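Local structure of amidohydrolase (Mycoplasma synoviae, 3OVG) at residues 9-13 with 82-86; 97-101 with 126-130. The protein hydrolyses 1,4-lactones, among them the 5-phosphates of D-xylono-1,4-lactone and L-arabino-1,4-lactone, with two zinc ions bound per subunit. All blocks are in the same frame, centred on the assembly; numbering follows the deposited sequence.

Interaction 1: residues 9-13 with 82-86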
loop_
_atom_site.group_PDB
_atom_site.type_symbol
_atom_site.label_atom_id
_atom_site.label_comp_id
_atom_site.label_asym_id
_atom_site.label_seq_id
_atom_site.Cartn_x
_atom_site.Cartn_y
_atom_site.Cartn_z
ATOM N N ARG A 9 -27.416 -7.070 34.224
ATOM C CA ARG A 9 -26.176 -7.281 34.964
ATOM C C ARG A 9 -25.150 -6.211 34.576
ATOM O O ARG A 9 -24.576 -6.290 33.495
ATOM C CB ARG A 9 -25.630 -8.685 34.668
ATOM C CG ARG A 9 -24.254 -8.958 35.263
ATOM C CD ARG A 9 -24.090 -10.442 35.550
ATOM N NE ARG A 9 -25.089 -10.923 36.501
ATOM C CZ ARG A 9 -25.428 -12.207 36.664
ATOM N NH1 ARG A 9 -24.869 -13.168 35.936
ATOM N NH2 ARG A 9 -26.359 -12.532 37.543
ATOM N N THR A 10 -24.941 -5.203 35.430
ATOM C CA THR A 10 -23.974 -4.152 35.145
ATOM C C THR A 10 -22.657 -4.488 35.796
ATOM O O THR A 10 -22.568 -5.440 36.592
ATOM C CB THR A 10 -24.403 -2.727 35.640
ATOM O OG1 THR A 10 -24.218 -2.614 37.056
ATOM C CG2 THR A 10 -25.828 -2.432 35.285
ATOM N N VAL A 11 -21.632 -3.715 35.445
ATOM C CA VAL A 11 -20.294 -3.929 35.990
ATOM C C VAL A 11 -20.292 -3.675 37.480
ATOM O O VAL A 11 -19.509 -4.238 38.201
ATOM C CB VAL A 11 -19.212 -3.072 35.255
ATOM C CG1 VAL A 11 -19.184 -3.471 33.768
ATOM C CG2 VAL A 11 -19.483 -1.552 35.443
ATOM N N LEU A 12 -21.231 -2.880 37.961
ATOM C CA LEU A 12 -21.269 -2.630 39.396
ATOM C C LEU A 12 -22.291 -3.508 40.091
ATOM O O LEU A 12 -22.529 -3.330 41.274
ATOM C CB LEU A 12 -21.580 -1.168 39.681
ATOM C CG LEU A 12 -20.421 -0.172 39.837
ATOM C CD1 LEU A 12 -19.059 -0.694 39.387
ATOM C CD2 LEU A 12 -20.776 1.146 39.163
ATOM N N GLY A 13 -22.896 -4.457 39.371
ATOM C CA GLY A 13 -23.908 -5.309 39.990
ATOM C C GLY A 13 -25.255 -5.383 39.270
ATOM O O GLY A 13 -25.553 -4.583 38.365
ATOM N N LEU A 82 -14.295 0.141 34.300
ATOM C CA LEU A 82 -14.747 0.239 35.684
ATOM C C LEU A 82 -14.551 1.635 36.233
ATOM O O LEU A 82 -15.421 2.097 36.973
ATOM C CB LEU A 82 -14.071 -0.783 36.618
ATOM C CG LEU A 82 -14.729 -2.169 36.650
ATOM C CD1 LEU A 82 -13.895 -3.133 37.519
ATOM C CD2 LEU A 82 -16.122 -2.011 37.221
ATOM N N GLU A 83 -13.419 2.286 35.920
ATOM C CA GLU A 83 -13.203 3.672 36.399
ATOM C C GLU A 83 -14.315 4.573 35.872
ATOM O O GLU A 83 -14.798 5.440 36.571
ATOM C CB GLU A 83 -11.886 4.292 35.934
ATOM C CG GLU A 83 -10.582 3.651 36.455
ATOM C CD GLU A 83 -9.368 4.447 35.975
ATOM O OE1 GLU A 83 -9.258 5.638 36.345
ATOM O OE2 GLU A 83 -8.546 3.905 35.212
ATOM N N ILE A 84 -14.689 4.386 34.614
ATOM C CA ILE A 84 -15.746 5.188 34.029
ATOM C C ILE A 84 -17.086 4.900 34.745
ATOM O O ILE A 84 -17.791 5.816 35.125
ATOM C CB ILE A 84 -15.855 4.960 32.498
ATOM C CG1 ILE A 84 -14.554 5.394 31.789
ATOM C CG2 ILE A 84 -17.074 5.679 31.971
ATOM C CD1 ILE A 84 -14.347 4.809 30.388
ATOM N N ALA A 85 -17.407 3.625 34.975
ATOM C CA ALA A 85 -18.664 3.265 35.626
ATOM C C ALA A 85 -18.768 3.896 37.028
ATOM O O ALA A 85 -19.798 4.451 37.403
ATOM C CB ALA A 85 -18.804 1.710 35.716
ATOM N N ASN A 86 -17.693 3.789 37.800
ATOM C CA ASN A 86 -17.679 4.305 39.170
ATOM C C ASN A 86 -17.778 5.821 39.204
ATOM O O ASN A 86 -18.342 6.393 40.140
ATOM C CB ASN A 86 -16.389 3.866 39.878
ATOM C CG ASN A 86 -16.502 2.470 40.457
ATOM O OD1 ASN A 86 -17.458 2.161 41.158
ATOM N ND2 ASN A 86 -15.524 1.635 40.179
#
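Here the tip of an N-terminal β-hairpin (strands 7-10 and 13-16) is pressed against an outer helix of the phosphotriesterase-family TIM barrel. T10 to G13 form a type I turn, closed by T10 N to G13 O (3.1 Å) and G13 N to T10 O (3.0 Å). T10 OG1 braces it from within, accepting from L12 N at 3.1 Å, an ST turn, and donating to G13 O at 2.7 Å. The two corner residues, V11 and L12, are thereby presented as adjacent bumps, both with CB directed at the helix.

V11 enters the hollow between L82 and A85, two residues three apart on one helical face: V11 CB lies 3.8 Å from L82 CD2. The small A85 permits close approach, and V11 CG2 comes within 3.3 Å of A85 CB, an unusually tight carbon-carbon contact. V95 of strand 94-97 touches V11 and A85, so this part of the contact is buried. L12 covers the more exposed side, spread over L82, A85 and N86. No hydrogen bond crosses the interface; van der Waals packing buries 206 Å² summed over both sides. L12 CD2 sits 4.0 Å from A85 CB, while L12 CD1 spans L82 CD2 at 3.9 Å and N86 OD1 at 3.7 Å.

Interaction 2: residues 97-101 with 126-130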
loop_
_atom_site.group_PDB
_atom_site.type_symbol
_atom_site.label_atom_id
_atom_site.label_comp_id
_atom_site.label_asym_id
_atom_site.label_seq_id
_atom_site.Cartn_x
_atom_site.Cartn_y
_atom_site.Cartn_z
HETATM N N MSE A 97 -21.008 -4.617 30.371
HETATM C CA MSE A 97 -19.891 -5.003 29.525
HETATM C C MSE A 97 -20.143 -6.370 28.903
HETATM O O MSE A 97 -21.049 -7.080 29.340
HETATM C CB MSE A 97 -18.580 -4.987 30.329
HETATM C CG MSE A 97 -18.112 -3.550 30.620
HETATM SE SE MSE A 97 -16.358 -3.676 31.529
HETATM C CE MSE A 97 -15.170 -3.956 29.971
ATOM N N SER A 98 -19.308 -6.758 27.929
ATOM C CA SER A 98 -19.606 -7.934 27.119
ATOM C C SER A 98 -18.595 -9.031 27.250
ATOM O O SER A 98 -17.386 -8.774 27.422
ATOM C CB SER A 98 -19.707 -7.546 25.654
ATOM O OG SER A 98 -20.116 -8.651 24.865
ATOM N N THR A 99 -19.064 -10.267 27.133
ATOM C CA THR A 99 -18.117 -11.354 26.864
ATOM C C THR A 99 -18.241 -11.832 25.389
ATOM O O THR A 99 -18.793 -11.139 24.549
ATOM C CB THR A 99 -18.216 -12.530 27.907
ATOM O OG1 THR A 99 -17.190 -13.486 27.641
ATOM C CG2 THR A 99 -19.577 -13.256 27.844
ATOM N N GLY A 100 -17.667 -12.969 25.044
ATOM C CA GLY A 100 -17.796 -13.454 23.683
ATOM C C GLY A 100 -16.747 -13.032 22.658
ATOM O O GLY A 100 -15.588 -12.820 22.977
ATOM N N PHE A 101 -17.178 -12.906 21.406
ATOM C CA PHE A 101 -16.269 -12.810 20.265
ATOM C C PHE A 101 -16.698 -11.790 19.229
ATOM O O PHE A 101 -17.894 -11.537 19.072
ATOM C CB PHE A 101 -16.191 -14.160 19.604
ATOM C CG PHE A 101 -15.524 -15.169 20.465
ATOM C CD1 PHE A 101 -14.143 -15.267 20.472
ATOM C CD2 PHE A 101 -16.257 -15.948 21.327
ATOM C CE1 PHE A 101 -13.505 -16.182 21.290
ATOM C CE2 PHE A 101 -15.615 -16.876 22.165
ATOM C CZ PHE A 101 -14.254 -16.984 22.138
ATOM N N CYS A 126 -16.829 -18.290 28.762
ATOM C CA CYS A 126 -17.744 -17.150 28.613
ATOM C C CYS A 126 -18.729 -17.132 29.757
ATOM O O CYS A 126 -18.981 -16.071 30.341
ATOM C CB CYS A 126 -18.457 -17.116 27.247
ATOM S SG CYS A 126 -17.303 -16.909 25.887
ATOM N N VAL A 127 -19.278 -18.294 30.093
ATOM C CA VAL A 127 -20.091 -18.396 31.315
ATOM C C VAL A 127 -19.390 -17.832 32.564
ATOM O O VAL A 127 -20.006 -17.101 33.334
ATOM C CB VAL A 127 -20.541 -19.832 31.629
ATOM C CG1 VAL A 127 -21.410 -19.831 32.891
ATOM C CG2 VAL A 127 -21.346 -20.408 30.471
ATOM N N ALA A 128 -18.112 -18.161 32.752
ATOM C CA ALA A 128 -17.343 -17.648 33.889
ATOM C C ALA A 128 -17.370 -16.125 33.908
ATOM O O ALA A 128 -17.434 -15.506 34.969
ATOM C CB ALA A 128 -15.876 -18.156 33.828
ATOM N N GLU A 129 -17.309 -15.497 32.735
ATOM C CA GLU A 129 -17.301 -14.034 32.715
ATOM C C GLU A 129 -18.653 -13.456 33.132
ATOM O O GLU A 129 -18.705 -12.421 33.780
ATOM C CB GLU A 129 -16.887 -13.486 31.351
ATOM C CG GLU A 129 -15.429 -13.772 31.005
ATOM C CD GLU A 129 -14.765 -12.622 30.250
ATOM O OE1 GLU A 129 -15.251 -12.212 29.148
ATOM O OE2 GLU A 129 -13.752 -12.137 30.779
ATOM N N ILE A 130 -19.732 -14.113 32.729
ATOM C CA ILE A 130 -21.095 -13.717 33.111
ATOM C C ILE A 130 -21.368 -13.992 34.623
ATOM O O ILE A 130 -21.979 -13.179 35.314
ATOM C CB ILE A 130 -22.138 -14.477 32.245
ATOM C CG1 ILE A 130 -21.997 -14.148 30.747
ATOM C CG2 ILE A 130 -23.546 -14.160 32.685
ATOM C CD1 ILE A 130 -22.453 -12.711 30.368
#
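M97, modelled as selenomethionine, opens the segment without itself touching 126-130; its backbone is hydrogen-bonded to that of G152. At S98 the CA-to-CB bond points away from the helix, and OG donates forward to T99 O at 2.8 Å. S98 O receives a hydrogen bond from R76 NH1.

T99 makes the main contact, with 93 Å² of its surface covered by the helical segment. Its OG1 donates to E129 OE1 at 2.8 Å, and the same carboxylate oxygen forms a salt bridge with R76, so this oxygen is shared by the T99 hydroxyl and the R76 guanidinium, the strongest polar partner of E129. T99 CG2 packs 3.8 Å from C126 O and 3.9 Å from I130 CD1.

This is the loop following the third strand of the TIM barrel, which leads through helix 113-116 to helix 119-131. It passes near the metal centre: the S98 side chain is about 8 Å from that of the zinc ligand H28 and about 10 Å from a zinc ion.

At G100 (phi 90°, psi -148°) a CB would collide with the preceding carbonyl oxygen; G100 N lies 4.0 Å from C126 SG. F101 ends the segment with a sulfur-aromatic contact, C126 SG standing 5.2 Å from the ring centroid and 61° off its normal, with F101 CE2 4.1 Å from SG.

In the fold
Strand 94-97 links the two contacts: its V95 touches the hairpin tip of interaction 1, and the chain after it forms the loop of interaction 2. Interaction 1 is the more peripheral, centred about 17 Å from the chain centre against about 12 Å for interaction 2, whose touching residues are all buried. The chemistry differs as well: 9-13 meets helix 78-88 mainly by apolar packing, with no hydrogen bond across, whereas 97-101 adds a hydroxyl-carboxylate bond and a sulfur-aromatic contact to its packing on helix 119-131. The contact centres lie about 15 Å apart, yet V11 CG1 is 3.3 Å from M97 CG, and R9 NH1 comes within 3.0 Å of I130 O.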